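Local coordinates for tubulin-like protein CetZ2 (PDB 4B45) that binds GTP, belongs to the tubulin/FtsZ-like CetZ family and is involved in controlling archaeal cell shape, at residues Asp275-Arg279 / Lys280-Arg284; Gly88-Thr91 / Ala92-Ser96; Thr253-Leu257 / Pro258-Asp262; Arg148-Lys151 / Thr152-Arg155; Asp291-Ser295 / Met296-Gly300. All coordinates share one frame; numbering follows the deposited sequence.

All five contacts are local, each between directly adjoining segments, and they follow one another along the chain without nesting or crossing. Interaction 2 closes the loop from helix 68-85 to strand 96-102, and interaction 4 lies within helix 140-156; both belong to the GTPase domain, their centres about 25 Å apart. The other three fall in the C-terminal domain. Interaction 3 turns the chain from helix 240-252 into strand 263-272, interaction 1 starts helix 279-293, and interaction 5 leaves that helix for strand 298-304. Interactions 3 and 5 touch, Ser261 OG lying 3.1 Å from Glu292 OE2 in a probable hydrogen bond, whereas 1 and 4 lie on opposite sides of the chain's centre.

Interaction 1. Residues Asp275-Arg279 / Lys280-Arg284; sequences DTIPR and KGVER
Arg279 reaches Glu283, one helical turn on, with a fully extended chain: CG stands anti to the backbone N (chi1 172°) and the later torsions are also close to 180°, which carries the guanidinium outward beside the carboxylate. NE donates to Glu283 OE2 at 3.3 Å in a nearly straight salt bridge. The oxygen lies in the guanidinium plane, at its edge, yet NE meets the carboxylate from above its plane, the two planes being 77° apart. A water closes a second path, accepting from Arg279 NH2 and donating to Glu283 OE2, both at 2.9 Å. The pair is thus an i to i+4 bridge on the exposed side of the first turn of helix 279-293, for which Pro278 is the N-cap residue. Backbone bonds build this turn: Val282 N to Pro278 O and Glu283 N to Arg279 O, each 3.1 Å. Toward the interior, Ile277 CG2 meets Val282 CG2 at 3.4 Å, tighter than usual for two methyl groups. Val282 CG2 is also 3.4 Å from Pro278 O, placing the methyl over the start of the turn. Ile270 of strand 263-272 touches both Ile277 and Val282, while Pro278 packs on Ile240 and Val243 of helix 240-252.

Interaction 2. Residues Gly88-Thr91 / Ala92-Ser96; sequences GRVT and AEAES
Thr91 to Ala94 form a type I beta turn, closed by a weak hydrogen bond from Ala94 N to Thr91 O (3.3 Å), and just before it Val90 is the centre of an inverse gamma turn with a weak 2.9 Å bond from Thr91 N to Arg89 O. The side chain of Thr91 adds a second weak link across the turn. Its OG1 sits between the backbone N and the carbonyl carbon (chi1 71°), and this rotation faces the hydroxyl toward the following amides; Glu93 N donates to Thr91 OG1 at 3.4 Å with a bent N-H...O angle of 143°. Glu93 CB lies alongside the same hydroxyl, 3.8 Å from Thr91 OG1. On the buried side, the methyl of Ala94 points toward 88-91. Ala94 CB is 3.5 Å from Thr91 O and 4.2 Å from Val90 CG1, a loose apolar touch between two methyl groups. The whole loop belongs to the GTPase domain and joins helix 68-85 to strand 96-102. Val90 and Ala94 both rest on Val4 of strand 3-8, Thr91 and Glu93 touch Leu32 of strand 31-38, and Arg89 makes a salt bridge to Asp33 of that strand.

Interaction 3. Residues Thr253-Leu257 / Pro258-Asp262; sequences TGTSL and PDASD
Thr255 and Ala260 turn toward each other across the loop that connects helix 240-252 to strand 263-272 in the C-terminal domain of this tubulin/FtsZ-like fold, with the Leu257 carbonyl between them. The polar part lies within 253-257: Thr255 OG1 donates to Leu257 O, two residues on, at 2.9 Å. The donor stands 44° out of the carbonyl plane, with a C=O...O angle of 123°, so the hydroxyl meets the carbonyl oxygen obliquely, from above its plane. OG1 is anti to the backbone N (chi1 173°), which leaves CG2 between the N and the carbonyl carbon and directed at the next part of the chain.

The contact with 258-262 is then apolar packing, which completes the bend. Thr255 CG2 is 3.9 Å from Pro258 CA, and Leu257 CD1 lies 4.0 Å from Pro258 CD, the two side chains crossing at about a right angle. Ala260 turns its methyl back into the loop; it touches Leu257 CD2 loosely and lies near Thr255 OG1. Outside the loop, Thr255, Leu257 and Ala260 all pack on Ala224 of strand 222-231, while Leu257 and Pro258 also meet Arg324 of helix 323-340. Ser256 faces the other way, its hydroxyl hydrogen-bonded to Leu162 O and Leu225 N, and its side chain is about 10 Å from the bound GTP analogue. The carbonyl that receives the threonine hydroxyl is also covered by a methyl group, Ala260 CB lying 3.4 Å from Leu257 O.

Interaction 4. Residues Arg148-Lys151 / Thr152-Arg155; sequences RSLK and TVAR
Thr152 holds Arg148 O, one turn back in helix 140-156, with two bonds. Its backbone N donates at 3.0 Å, as expected in an alpha helix, and its hydroxyl OG1 donates to the same oxygen, also at 3.0 Å. The two donors arrive from opposite faces of the carbonyl plane, N tilted 20° from it and OG1 37° out. The hydroxyl gains this reach because chi1 is -53°, with OG1 beside the backbone N and pointing back along the helix, while CG2 lies anti to that N. With a valine here the second donor would be gone, and Arg148 O would probably be left with the Thr152 amide as its sole partner within this turn.

Lys151 makes its contact close to the backbone, CB lying beside the next peptide, while its chain runs outward, extended beyond CG. Its NZ lies near the like-charged Arg333 of helix 323-340.

Val153 occupies the buried side. Its N bonds to Ser149 O at 2.8 Å, and its CG2 is pressed against the same oxygen at 3.2 Å. Val153 CG2 also touches Leu150 CD1, at 4.4 Å. Both valine and leucine face strand 159-164, the second strand of the beta-alpha-beta unit 127-133, 140-156, 159-164, through Val160 and Leu162, whereas Thr152 and Val153 share Pro113 of helix 107-120. Both hydroxyls of this stretch are thus used on main-chain carbonyls: buried Ser149 OG bonds to Ser109 O, while the Thr152 hydroxyl hydrogen is spent on the helix's own backbone, leaving Arg148 O gripped by two donors.

Interaction 5. Residues Asp291-Ser295 / Met296-Gly300; sequences DETGS and MQVRG
Ser295 and Gln297 meet in the short connection between helix 279-293 and strand 298-304, within the beta-alpha-beta unit whose first strand is 263-272. Gln297 N donates to Ser295 OG at 2.9 Å, with an N-H...O angle of 158°. The hydroxyl can face that amide because OG is anti to its own backbone N (chi1 168°), folded beside the carbonyl carbon and so forward along the chain. The same OG is hydrogen-bonded to Asp264 O, tying the connection to strand 263-272. An alanine at this position would remove both links, and the Gln297 amide would probably lose its acceptor while the connection became less firmly joined to the strand. Just upstream, Thr293 OG1 accepts from Ser295 N at 3.1 Å in an ST turn, and it also bonds to Val289 O of the helix. Gly294 lies between them with positive phi (76°), where the chain leaves the helix. The solvent side is looser: Met296 is exposed, its CB points away from 291-295 and the chain beyond is bent. Inside, Val298 CG2 lies 4.0 Å from Ser295 OG and 4.1 Å from Thr293 OG1, ordinary van der Waals spacing.

Interaction 1. Residues Asp275-Arg279 / Lys280-Arg284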
loop_
_atom_site.group_PDB
_atom_site.type_symbol
_atom_site.label_atom_id
_atom_site.label_comp_id
_atom_site.label_asym_id
_atom_site.label_seq_id
_atom_site.Cartn_x
_atom_site.Cartn_y
_atom_site.Cartn_z
ATOM N N ASP A 275 -25.739 6.773 -10.607
ATOM C CA ASP A 275 -26.874 6.233 -11.361
ATOM C C ASP A 275 -26.642 4.825 -11.909
ATOM O O ASP A 275 -27.597 4.126 -12.215
ATOM C CB ASP A 275 -27.244 7.161 -12.525
ATOM C CG ASP A 275 -27.919 8.438 -12.065
ATOM O OD1 ASP A 275 -28.484 8.447 -10.949
ATOM O OD2 ASP A 275 -27.879 9.435 -12.819
ATOM N N THR A 276 -25.383 4.416 -12.050
ATOM C CA THR A 276 -25.070 3.119 -12.642
ATOM C C THR A 276 -24.876 1.999 -11.609
ATOM O O THR A 276 -24.835 0.814 -11.952
ATOM C CB THR A 276 -23.817 3.206 -13.540
ATOM O OG1 THR A 276 -22.635 3.281 -12.729
ATOM C CG2 THR A 276 -23.902 4.432 -14.454
ATOM N N ILE A 277 -24.762 2.377 -10.347
ATOM C CA ILE A 277 -24.494 1.419 -9.273
ATOM C C ILE A 277 -25.792 0.876 -8.673
ATOM O O ILE A 277 -26.504 1.608 -7.978
ATOM C CB ILE A 277 -23.684 2.096 -8.166
ATOM C CG1 ILE A 277 -22.378 2.668 -8.742
ATOM C CG2 ILE A 277 -23.407 1.127 -7.032
ATOM C CD1 ILE A 277 -21.337 3.016 -7.692
ATOM N N PRO A 278 -26.100 -0.410 -8.939
ATOM C CA PRO A 278 -27.378 -1.006 -8.534
ATOM C C PRO A 278 -27.419 -1.397 -7.061
ATOM O O PRO A 278 -26.451 -1.946 -6.534
ATOM C CB PRO A 278 -27.471 -2.261 -9.406
ATOM C CG PRO A 278 -26.034 -2.629 -9.704
ATOM C CD PRO A 278 -25.265 -1.340 -9.723
ATOM N N ARG A 279 -28.551 -1.126 -6.417
ATOM C CA ARG A 279 -28.740 -1.460 -5.012
ATOM C C ARG A 279 -28.535 -2.948 -4.746
ATOM O O ARG A 279 -27.832 -3.331 -3.815
ATOM C CB ARG A 279 -30.148 -1.057 -4.564
ATOM C CG ARG A 279 -30.512 -1.542 -3.171
ATOM C CD ARG A 279 -31.905 -1.068 -2.778
ATOM N NE ARG A 279 -32.271 -1.573 -1.463
ATOM C CZ ARG A 279 -33.446 -1.350 -0.884
ATOM N NH1 ARG A 279 -34.369 -0.636 -1.511
ATOM N NH2 ARG A 279 -33.698 -1.855 0.319
ATOM N N LYS A 280 -29.168 -3.791 -5.551
ATOM C CA LYS A 280 -29.084 -5.224 -5.318
ATOM C C LYS A 280 -27.670 -5.758 -5.584
ATOM O O LYS A 280 -27.197 -6.688 -4.908
ATOM C CB LYS A 280 -30.131 -5.963 -6.153
ATOM C CG LYS A 280 -30.031 -7.469 -6.047
ATOM C CD LYS A 280 -31.368 -8.093 -5.745
ATOM C CE LYS A 280 -31.723 -7.962 -4.279
ATOM N NZ LYS A 280 -33.004 -8.692 -3.983
ATOM N N GLY A 281 -26.990 -5.161 -6.557
ATOM C CA GLY A 281 -25.611 -5.535 -6.830
ATOM C C GLY A 281 -24.702 -5.302 -5.637
ATOM O O GLY A 281 -23.947 -6.196 -5.218
ATOM N N VAL A 282 -24.776 -4.096 -5.079
ATOM C CA VAL A 282 -23.937 -3.715 -3.942
ATOM C C VAL A 282 -24.232 -4.566 -2.706
ATOM O O VAL A 282 -23.312 -5.065 -2.050
ATOM C CB VAL A 282 -24.132 -2.231 -3.584
ATOM C CG1 VAL A 282 -23.419 -1.885 -2.278
ATOM C CG2 VAL A 282 -23.619 -1.358 -4.707
ATOM N N GLU A 283 -25.516 -4.744 -2.408
ATOM C CA GLU A 283 -25.941 -5.506 -1.241
ATOM C C GLU A 283 -25.435 -6.933 -1.334
ATOM O O GLU A 283 -24.783 -7.432 -0.415
ATOM C CB GLU A 283 -27.474 -5.476 -1.089
ATOM C CG GLU A 283 -28.020 -4.107 -0.690
ATOM C CD GLU A 283 -29.546 -4.082 -0.517
ATOM O OE1 GLU A 283 -30.248 -4.884 -1.173
ATOM O OE2 GLU A 283 -30.043 -3.251 0.277
ATOM N N ARG A 284 -25.725 -7.587 -2.453
ATOM C CA ARG A 284 -25.237 -8.944 -2.689
ATOM C C ARG A 284 -23.715 -9.041 -2.729
ATOM O O ARG A 284 -23.146 -10.027 -2.243
ATOM C CB ARG A 284 -25.848 -9.520 -3.968
ATOM C CG ARG A 284 -27.363 -9.706 -3.845
ATOM C CD ARG A 284 -27.701 -10.763 -2.796
ATOM N NE ARG A 284 -29.077 -10.634 -2.323
ATOM C CZ ARG A 284 -30.134 -11.136 -2.953
ATOM N NH1 ARG A 284 -29.983 -11.791 -4.093
ATOM N NH2 ARG A 284 -31.349 -10.972 -2.446
HETATM O O HOH W 1 -32.030 -3.048 2.375
#

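Interaction 2. Residues Gly88-Thr91 / Ala92-Ser96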
loop_
_atom_site.group_PDB
_atom_site.type_symbol
_atom_site.label_atom_id
_atom_site.label_comp_id
_atom_site.label_asym_id
_atom_site.label_seq_id
_atom_site.Cartn_x
_atom_site.Cartn_y
_atom_site.Cartn_z
ATOM N N GLY A 88 6.919 20.235 10.013
ATOM C CA GLY A 88 6.003 21.081 9.274
ATOM C C GLY A 88 5.237 20.332 8.203
ATOM O O GLY A 88 4.593 20.947 7.350
ATOM N N ARG A 89 5.299 19.003 8.243
ATOM C CA ARG A 89 4.674 18.188 7.202
ATOM C C ARG A 89 3.538 17.293 7.700
ATOM O O ARG A 89 2.491 17.216 7.059
ATOM C CB ARG A 89 5.731 17.381 6.447
ATOM C CG ARG A 89 6.821 18.263 5.864
ATOM C CD ARG A 89 7.649 17.537 4.830
ATOM N NE ARG A 89 8.826 18.307 4.450
ATOM C CZ ARG A 89 8.812 19.295 3.565
ATOM N NH1 ARG A 89 7.681 19.635 2.968
ATOM N NH2 ARG A 89 9.930 19.947 3.278
ATOM N N VAL A 90 3.740 16.613 8.828
ATOM C CA VAL A 90 2.639 15.921 9.495
ATOM C C VAL A 90 1.801 16.977 10.188
ATOM O O VAL A 90 1.946 17.221 11.387
ATOM C CB VAL A 90 3.125 14.893 10.538
ATOM C CG1 VAL A 90 1.937 14.210 11.209
ATOM C CG2 VAL A 90 4.013 13.868 9.881
ATOM N N THR A 91 0.942 17.634 9.421
ATOM C CA THR A 91 0.161 18.716 9.981
ATOM C C THR A 91 -0.970 18.143 10.818
ATOM O O THR A 91 -1.052 16.929 11.017
ATOM C CB THR A 91 -0.394 19.649 8.893
ATOM O OG1 THR A 91 -1.431 18.975 8.160
ATOM C CG2 THR A 91 0.731 20.096 7.953
ATOM N N ALA A 92 -1.835 19.028 11.303
ATOM C CA ALA A 92 -2.941 18.652 12.167
ATOM C C ALA A 92 -3.993 17.894 11.385
ATOM O O ALA A 92 -4.734 17.077 11.934
ATOM C CB ALA A 92 -3.552 19.898 12.786
ATOM N N GLU A 93 -4.054 18.175 10.093
ATOM C CA GLU A 93 -5.051 17.574 9.229
ATOM C C GLU A 93 -4.774 16.114 8.915
ATOM O O GLU A 93 -5.639 15.433 8.380
ATOM C CB GLU A 93 -5.172 18.372 7.934
ATOM C CG GLU A 93 -5.796 19.735 8.124
ATOM C CD GLU A 93 -5.434 20.690 7.007
ATOM O OE1 GLU A 93 -4.434 20.419 6.298
ATOM O OE2 GLU A 93 -6.145 21.708 6.842
ATOM N N ALA A 94 -3.581 15.626 9.249
ATOM C CA ALA A 94 -3.203 14.257 8.885
ATOM C C ALA A 94 -4.053 13.221 9.623
ATOM O O ALA A 94 -4.244 13.311 10.837
ATOM C CB ALA A 94 -1.710 14.018 9.138
ATOM N N GLU A 95 -4.567 12.241 8.893
ATOM C CA GLU A 95 -5.426 11.242 9.512
ATOM C C GLU A 95 -4.712 9.915 9.686
ATOM O O GLU A 95 -5.199 9.008 10.367
ATOM C CB GLU A 95 -6.714 11.089 8.713
ATOM C CG GLU A 95 -7.621 12.295 8.870
ATOM C CD GLU A 95 -8.810 12.277 7.936
ATOM O OE1 GLU A 95 -8.626 11.995 6.731
ATOM O OE2 GLU A 95 -9.929 12.571 8.407
ATOM N N SER A 96 -3.538 9.821 9.074
ATOM C CA SER A 96 -2.733 8.620 9.136
ATOM C C SER A 96 -1.348 8.957 8.600
ATOM O O SER A 96 -1.159 10.016 7.995
ATOM C CB SER A 96 -3.373 7.515 8.295
ATOM O OG SER A 96 -3.397 7.879 6.929
#

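Interaction 3. Residues Thr253-Leu257 / Pro258-Asp262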
loop_
_atom_site.group_PDB
_atom_site.type_symbol
_atom_site.label_atom_id
_atom_site.label_comp_id
_atom_site.label_asym_id
_atom_site.label_seq_id
_atom_site.Cartn_x
_atom_site.Cartn_y
_atom_site.Cartn_z
ATOM N N THR A 253 -8.529 -12.472 -7.396
ATOM C CA THR A 253 -7.384 -12.294 -8.294
ATOM C C THR A 253 -6.689 -10.937 -8.203
ATOM O O THR A 253 -5.494 -10.836 -8.469
ATOM C CB THR A 253 -7.738 -12.544 -9.788
ATOM O OG1 THR A 253 -8.561 -11.484 -10.291
ATOM C CG2 THR A 253 -8.450 -13.852 -9.962
ATOM N N GLY A 254 -7.424 -9.894 -7.849
ATOM C CA GLY A 254 -6.908 -8.544 -8.013
ATOM C C GLY A 254 -6.282 -7.947 -6.772
ATOM O O GLY A 254 -6.164 -6.730 -6.649
ATOM N N THR A 255 -5.875 -8.808 -5.848
ATOM C CA THR A 255 -5.388 -8.361 -4.559
ATOM C C THR A 255 -3.877 -8.085 -4.593
ATOM O O THR A 255 -3.126 -8.748 -5.311
ATOM C CB THR A 255 -5.724 -9.406 -3.499
ATOM O OG1 THR A 255 -5.109 -9.058 -2.258
ATOM C CG2 THR A 255 -5.228 -10.745 -3.945
ATOM N N SER A 256 -3.439 -7.093 -3.828
ATOM C CA SER A 256 -2.037 -6.684 -3.819
ATOM C C SER A 256 -1.125 -7.761 -3.218
ATOM O O SER A 256 0.070 -7.828 -3.534
ATOM C CB SER A 256 -1.884 -5.353 -3.072
ATOM O OG SER A 256 -2.274 -5.490 -1.720
ATOM N N LEU A 257 -1.708 -8.579 -2.347
ATOM C CA LEU A 257 -1.100 -9.802 -1.826
ATOM C C LEU A 257 -1.967 -11.017 -2.197
ATOM O O LEU A 257 -3.118 -11.088 -1.780
ATOM C CB LEU A 257 -1.054 -9.717 -0.303
ATOM C CG LEU A 257 -0.586 -10.976 0.428
ATOM C CD1 LEU A 257 0.920 -11.206 0.191
ATOM C CD2 LEU A 257 -0.896 -10.870 1.917
ATOM N N PRO A 258 -1.424 -11.989 -2.962
ATOM C CA PRO A 258 -2.212 -13.180 -3.339
ATOM C C PRO A 258 -2.736 -14.001 -2.157
ATOM O O PRO A 258 -2.087 -14.082 -1.106
ATOM C CB PRO A 258 -1.205 -14.038 -4.123
ATOM C CG PRO A 258 -0.200 -13.063 -4.641
ATOM C CD PRO A 258 -0.094 -11.981 -3.600
ATOM N N ASP A 259 -3.894 -14.630 -2.358
ATOM C CA ASP A 259 -4.515 -15.509 -1.361
ATOM C C ASP A 259 -4.773 -14.790 -0.024
ATOM O O ASP A 259 -4.437 -15.302 1.043
ATOM C CB ASP A 259 -3.683 -16.787 -1.160
ATOM C CG ASP A 259 -4.454 -17.885 -0.438
ATOM O OD1 ASP A 259 -5.698 -17.925 -0.567
ATOM O OD2 ASP A 259 -3.820 -18.713 0.258
ATOM N N ALA A 260 -5.399 -13.620 -0.090
ATOM C CA ALA A 260 -5.655 -12.820 1.109
ATOM C C ALA A 260 -7.115 -12.834 1.571
ATOM O O ALA A 260 -7.534 -11.928 2.293
ATOM C CB ALA A 260 -5.215 -11.380 0.873
ATOM N N SER A 261 -7.878 -13.854 1.176
ATOM C CA SER A 261 -9.311 -13.930 1.508
ATOM C C SER A 261 -9.603 -14.032 2.994
ATOM O O SER A 261 -10.515 -13.392 3.495
ATOM C CB SER A 261 -9.981 -15.125 0.822
ATOM O OG SER A 261 -10.526 -14.757 -0.425
ATOM N N ASP A 262 -8.848 -14.873 3.689
ATOM C CA ASP A 262 -9.114 -15.153 5.090
ATOM C C ASP A 262 -8.740 -13.959 5.975
ATOM O O ASP A 262 -7.650 -13.907 6.532
ATOM C CB ASP A 262 -8.361 -16.413 5.507
ATOM C CG ASP A 262 -8.672 -16.843 6.917
ATOM O OD1 ASP A 262 -9.547 -16.217 7.551
ATOM O OD2 ASP A 262 -8.039 -17.815 7.390
#

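Interaction 4. Residues Arg148-Lys151 / Thr152-Arg155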
loop_
_atom_site.group_PDB
_atom_site.type_symbol
_atom_site.label_atom_id
_atom_site.label_comp_id
_atom_site.label_asym_id
_atom_site.label_seq_id
_atom_site.Cartn_x
_atom_site.Cartn_y
_atom_site.Cartn_z
ATOM N N ARG A 148 12.598 -10.836 8.206
ATOM C CA ARG A 148 12.808 -10.135 9.465
ATOM C C ARG A 148 12.059 -8.805 9.520
ATOM O O ARG A 148 11.422 -8.475 10.524
ATOM C CB ARG A 148 14.307 -9.885 9.665
ATOM C CG ARG A 148 15.090 -11.147 9.934
ATOM C CD ARG A 148 16.588 -10.934 9.779
ATOM N NE ARG A 148 17.326 -12.109 10.239
ATOM C CZ ARG A 148 18.640 -12.279 10.107
ATOM N NH1 ARG A 148 19.385 -11.350 9.516
ATOM N NH2 ARG A 148 19.205 -13.384 10.570
ATOM N N SER A 149 12.159 -8.033 8.445
ATOM C CA SER A 149 11.489 -6.746 8.371
ATOM C C SER A 149 9.971 -6.897 8.543
ATOM O O SER A 149 9.346 -6.179 9.334
ATOM C CB SER A 149 11.800 -6.091 7.025
ATOM O OG SER A 149 11.385 -4.740 7.020
ATOM N N LEU A 150 9.379 -7.834 7.799
ATOM C CA LEU A 150 7.937 -8.070 7.853
ATOM C C LEU A 150 7.519 -8.446 9.264
ATOM O O LEU A 150 6.499 -7.975 9.770
ATOM C CB LEU A 150 7.517 -9.181 6.884
ATOM C CG LEU A 150 6.026 -9.542 6.928
ATOM C CD1 LEU A 150 5.187 -8.315 6.667
ATOM C CD2 LEU A 150 5.682 -10.648 5.916
ATOM N N LYS A 151 8.323 -9.286 9.903
ATOM C CA LYS A 151 8.034 -9.693 11.265
ATOM C C LYS A 151 8.043 -8.477 12.187
ATOM O O LYS A 151 7.172 -8.320 13.020
ATOM C CB LYS A 151 9.048 -10.732 11.737
ATOM C CG LYS A 151 8.432 -11.997 12.288
ATOM C CD LYS A 151 9.502 -12.866 12.936
ATOM C CE LYS A 151 8.897 -13.933 13.840
ATOM N NZ LYS A 151 9.937 -14.782 14.499
ATOM N N THR A 152 9.023 -7.602 12.016
ATOM C CA THR A 152 9.152 -6.466 12.918
ATOM C C THR A 152 8.060 -5.427 12.702
ATOM O O THR A 152 7.444 -4.962 13.663
ATOM C CB THR A 152 10.519 -5.779 12.795
ATOM O OG1 THR A 152 11.565 -6.749 12.946
ATOM C CG2 THR A 152 10.659 -4.716 13.868
ATOM N N VAL A 153 7.817 -5.054 11.450
ATOM C CA VAL A 153 6.788 -4.055 11.184
ATOM C C VAL A 153 5.391 -4.537 11.569
ATOM O O VAL A 153 4.554 -3.730 11.967
ATOM C CB VAL A 153 6.799 -3.542 9.728
ATOM C CG1 VAL A 153 8.097 -2.810 9.448
ATOM C CG2 VAL A 153 6.570 -4.682 8.729
ATOM N N ALA A 154 5.138 -5.842 11.472
ATOM C CA ALA A 154 3.826 -6.363 11.846
ATOM C C ALA A 154 3.552 -6.201 13.337
ATOM O O ALA A 154 2.396 -6.235 13.760
ATOM C CB ALA A 154 3.667 -7.810 11.436
ATOM N N ARG A 155 4.609 -6.040 14.130
ATOM C CA ARG A 155 4.448 -5.773 15.557
ATOM C C ARG A 155 4.413 -4.283 15.872
ATOM O O ARG A 155 3.663 -3.849 16.730
ATOM C CB ARG A 155 5.570 -6.415 16.371
ATOM C CG ARG A 155 5.481 -7.918 16.524
ATOM C CD ARG A 155 6.541 -8.394 17.500
ATOM N NE ARG A 155 7.760 -7.604 17.360
ATOM C CZ ARG A 155 8.740 -7.563 18.257
ATOM N NH1 ARG A 155 8.654 -8.270 19.375
ATOM N NH2 ARG A 155 9.807 -6.808 18.034
#

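Interaction 5. Residues Asp291-Ser295 / Met296-Gly300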
loop_
_atom_site.group_PDB
_atom_site.type_symbol
_atom_site.label_atom_id
_atom_site.label_comp_id
_atom_site.label_asym_id
_atom_site.label_seq_id
_atom_site.Cartn_x
_atom_site.Cartn_y
_atom_site.Cartn_z
ATOM N N ASP A 291 -19.351 -13.786 3.270
ATOM C CA ASP A 291 -19.352 -15.246 3.204
ATOM C C ASP A 291 -17.985 -15.794 2.834
ATOM O O ASP A 291 -17.573 -16.842 3.327
ATOM C CB ASP A 291 -20.376 -15.768 2.184
ATOM C CG ASP A 291 -21.817 -15.473 2.581
ATOM O OD1 ASP A 291 -22.096 -15.224 3.780
ATOM O OD2 ASP A 291 -22.679 -15.503 1.675
ATOM N N GLU A 292 -17.294 -15.098 1.940
ATOM C CA GLU A 292 -15.988 -15.545 1.467
ATOM C C GLU A 292 -14.874 -15.354 2.498
ATOM O O GLU A 292 -14.021 -16.218 2.644
ATOM C CB GLU A 292 -15.622 -14.834 0.157
ATOM C CG GLU A 292 -14.205 -15.088 -0.332
ATOM C CD GLU A 292 -13.889 -16.555 -0.534
ATOM O OE1 GLU A 292 -14.804 -17.336 -0.884
ATOM O OE2 GLU A 292 -12.714 -16.925 -0.339
ATOM N N THR A 293 -14.881 -14.233 3.216
ATOM C CA THR A 293 -13.825 -13.962 4.197
ATOM C C THR A 293 -14.075 -14.622 5.560
ATOM O O THR A 293 -13.145 -14.889 6.313
ATOM C CB THR A 293 -13.645 -12.449 4.422
ATOM O OG1 THR A 293 -14.856 -11.891 4.959
ATOM C CG2 THR A 293 -13.302 -11.743 3.116
ATOM N N GLY A 294 -15.333 -14.862 5.889
ATOM C CA GLY A 294 -15.684 -15.320 7.222
ATOM C C GLY A 294 -15.639 -14.194 8.248
ATOM O O GLY A 294 -15.863 -14.424 9.438
ATOM N N SER A 295 -15.363 -12.974 7.785
ATOM C CA SER A 295 -15.235 -11.822 8.673
ATOM C C SER A 295 -16.574 -11.370 9.260
ATOM O O SER A 295 -17.583 -11.325 8.555
ATOM C CB SER A 295 -14.578 -10.653 7.936
ATOM O OG SER A 295 -14.693 -9.461 8.696
ATOM N N MET A 296 -16.573 -11.032 10.550
ATOM C CA MET A 296 -17.748 -10.454 11.203
ATOM C C MET A 296 -17.733 -8.923 11.131
ATOM O O MET A 296 -18.605 -8.260 11.701
ATOM C CB MET A 296 -17.820 -10.887 12.669
ATOM C CG MET A 296 -17.813 -12.390 12.883
ATOM S SD MET A 296 -19.228 -13.140 12.070
ATOM C CE MET A 296 -20.512 -12.372 13.017
ATOM N N GLN A 297 -16.742 -8.368 10.436
ATOM C CA GLN A 297 -16.589 -6.920 10.353
ATOM C C GLN A 297 -16.397 -6.464 8.920
ATOM O O GLN A 297 -15.368 -5.873 8.588
ATOM C CB GLN A 297 -15.380 -6.453 11.159
ATOM C CG GLN A 297 -15.315 -6.939 12.586
ATOM C CD GLN A 297 -14.115 -6.359 13.306
ATOM O OE1 GLN A 297 -13.119 -7.051 13.546
ATOM N NE2 GLN A 297 -14.191 -5.070 13.630
ATOM N N VAL A 298 -17.376 -6.759 8.072
ATOM C CA VAL A 298 -17.361 -6.286 6.702
ATOM C C VAL A 298 -18.126 -4.981 6.632
ATOM O O VAL A 298 -19.328 -4.930 6.928
ATOM C CB VAL A 298 -17.998 -7.307 5.729
ATOM C CG1 VAL A 298 -18.153 -6.689 4.348
ATOM C CG2 VAL A 298 -17.162 -8.569 5.661
ATOM N N ARG A 299 -17.414 -3.925 6.260
ATOM C CA ARG A 299 -17.994 -2.598 6.082
ATOM C C ARG A 299 -18.116 -2.305 4.595
ATOM O O ARG A 299 -17.447 -2.936 3.761
ATOM C CB ARG A 299 -17.091 -1.538 6.739
ATOM C CG ARG A 299 -17.040 -1.632 8.261
ATOM C CD ARG A 299 -16.002 -0.682 8.869
ATOM N NE ARG A 299 -16.273 -0.468 10.285
ATOM C CZ ARG A 299 -15.860 -1.274 11.259
ATOM N NH1 ARG A 299 -15.132 -2.346 10.977
ATOM N NH2 ARG A 299 -16.179 -1.004 12.516
ATOM N N GLY A 300 -18.936 -1.325 4.249
ATOM C CA GLY A 300 -19.098 -0.996 2.846
ATOM C C GLY A 300 -19.511 0.436 2.612
ATOM O O GLY A 300 -20.127 1.058 3.469
#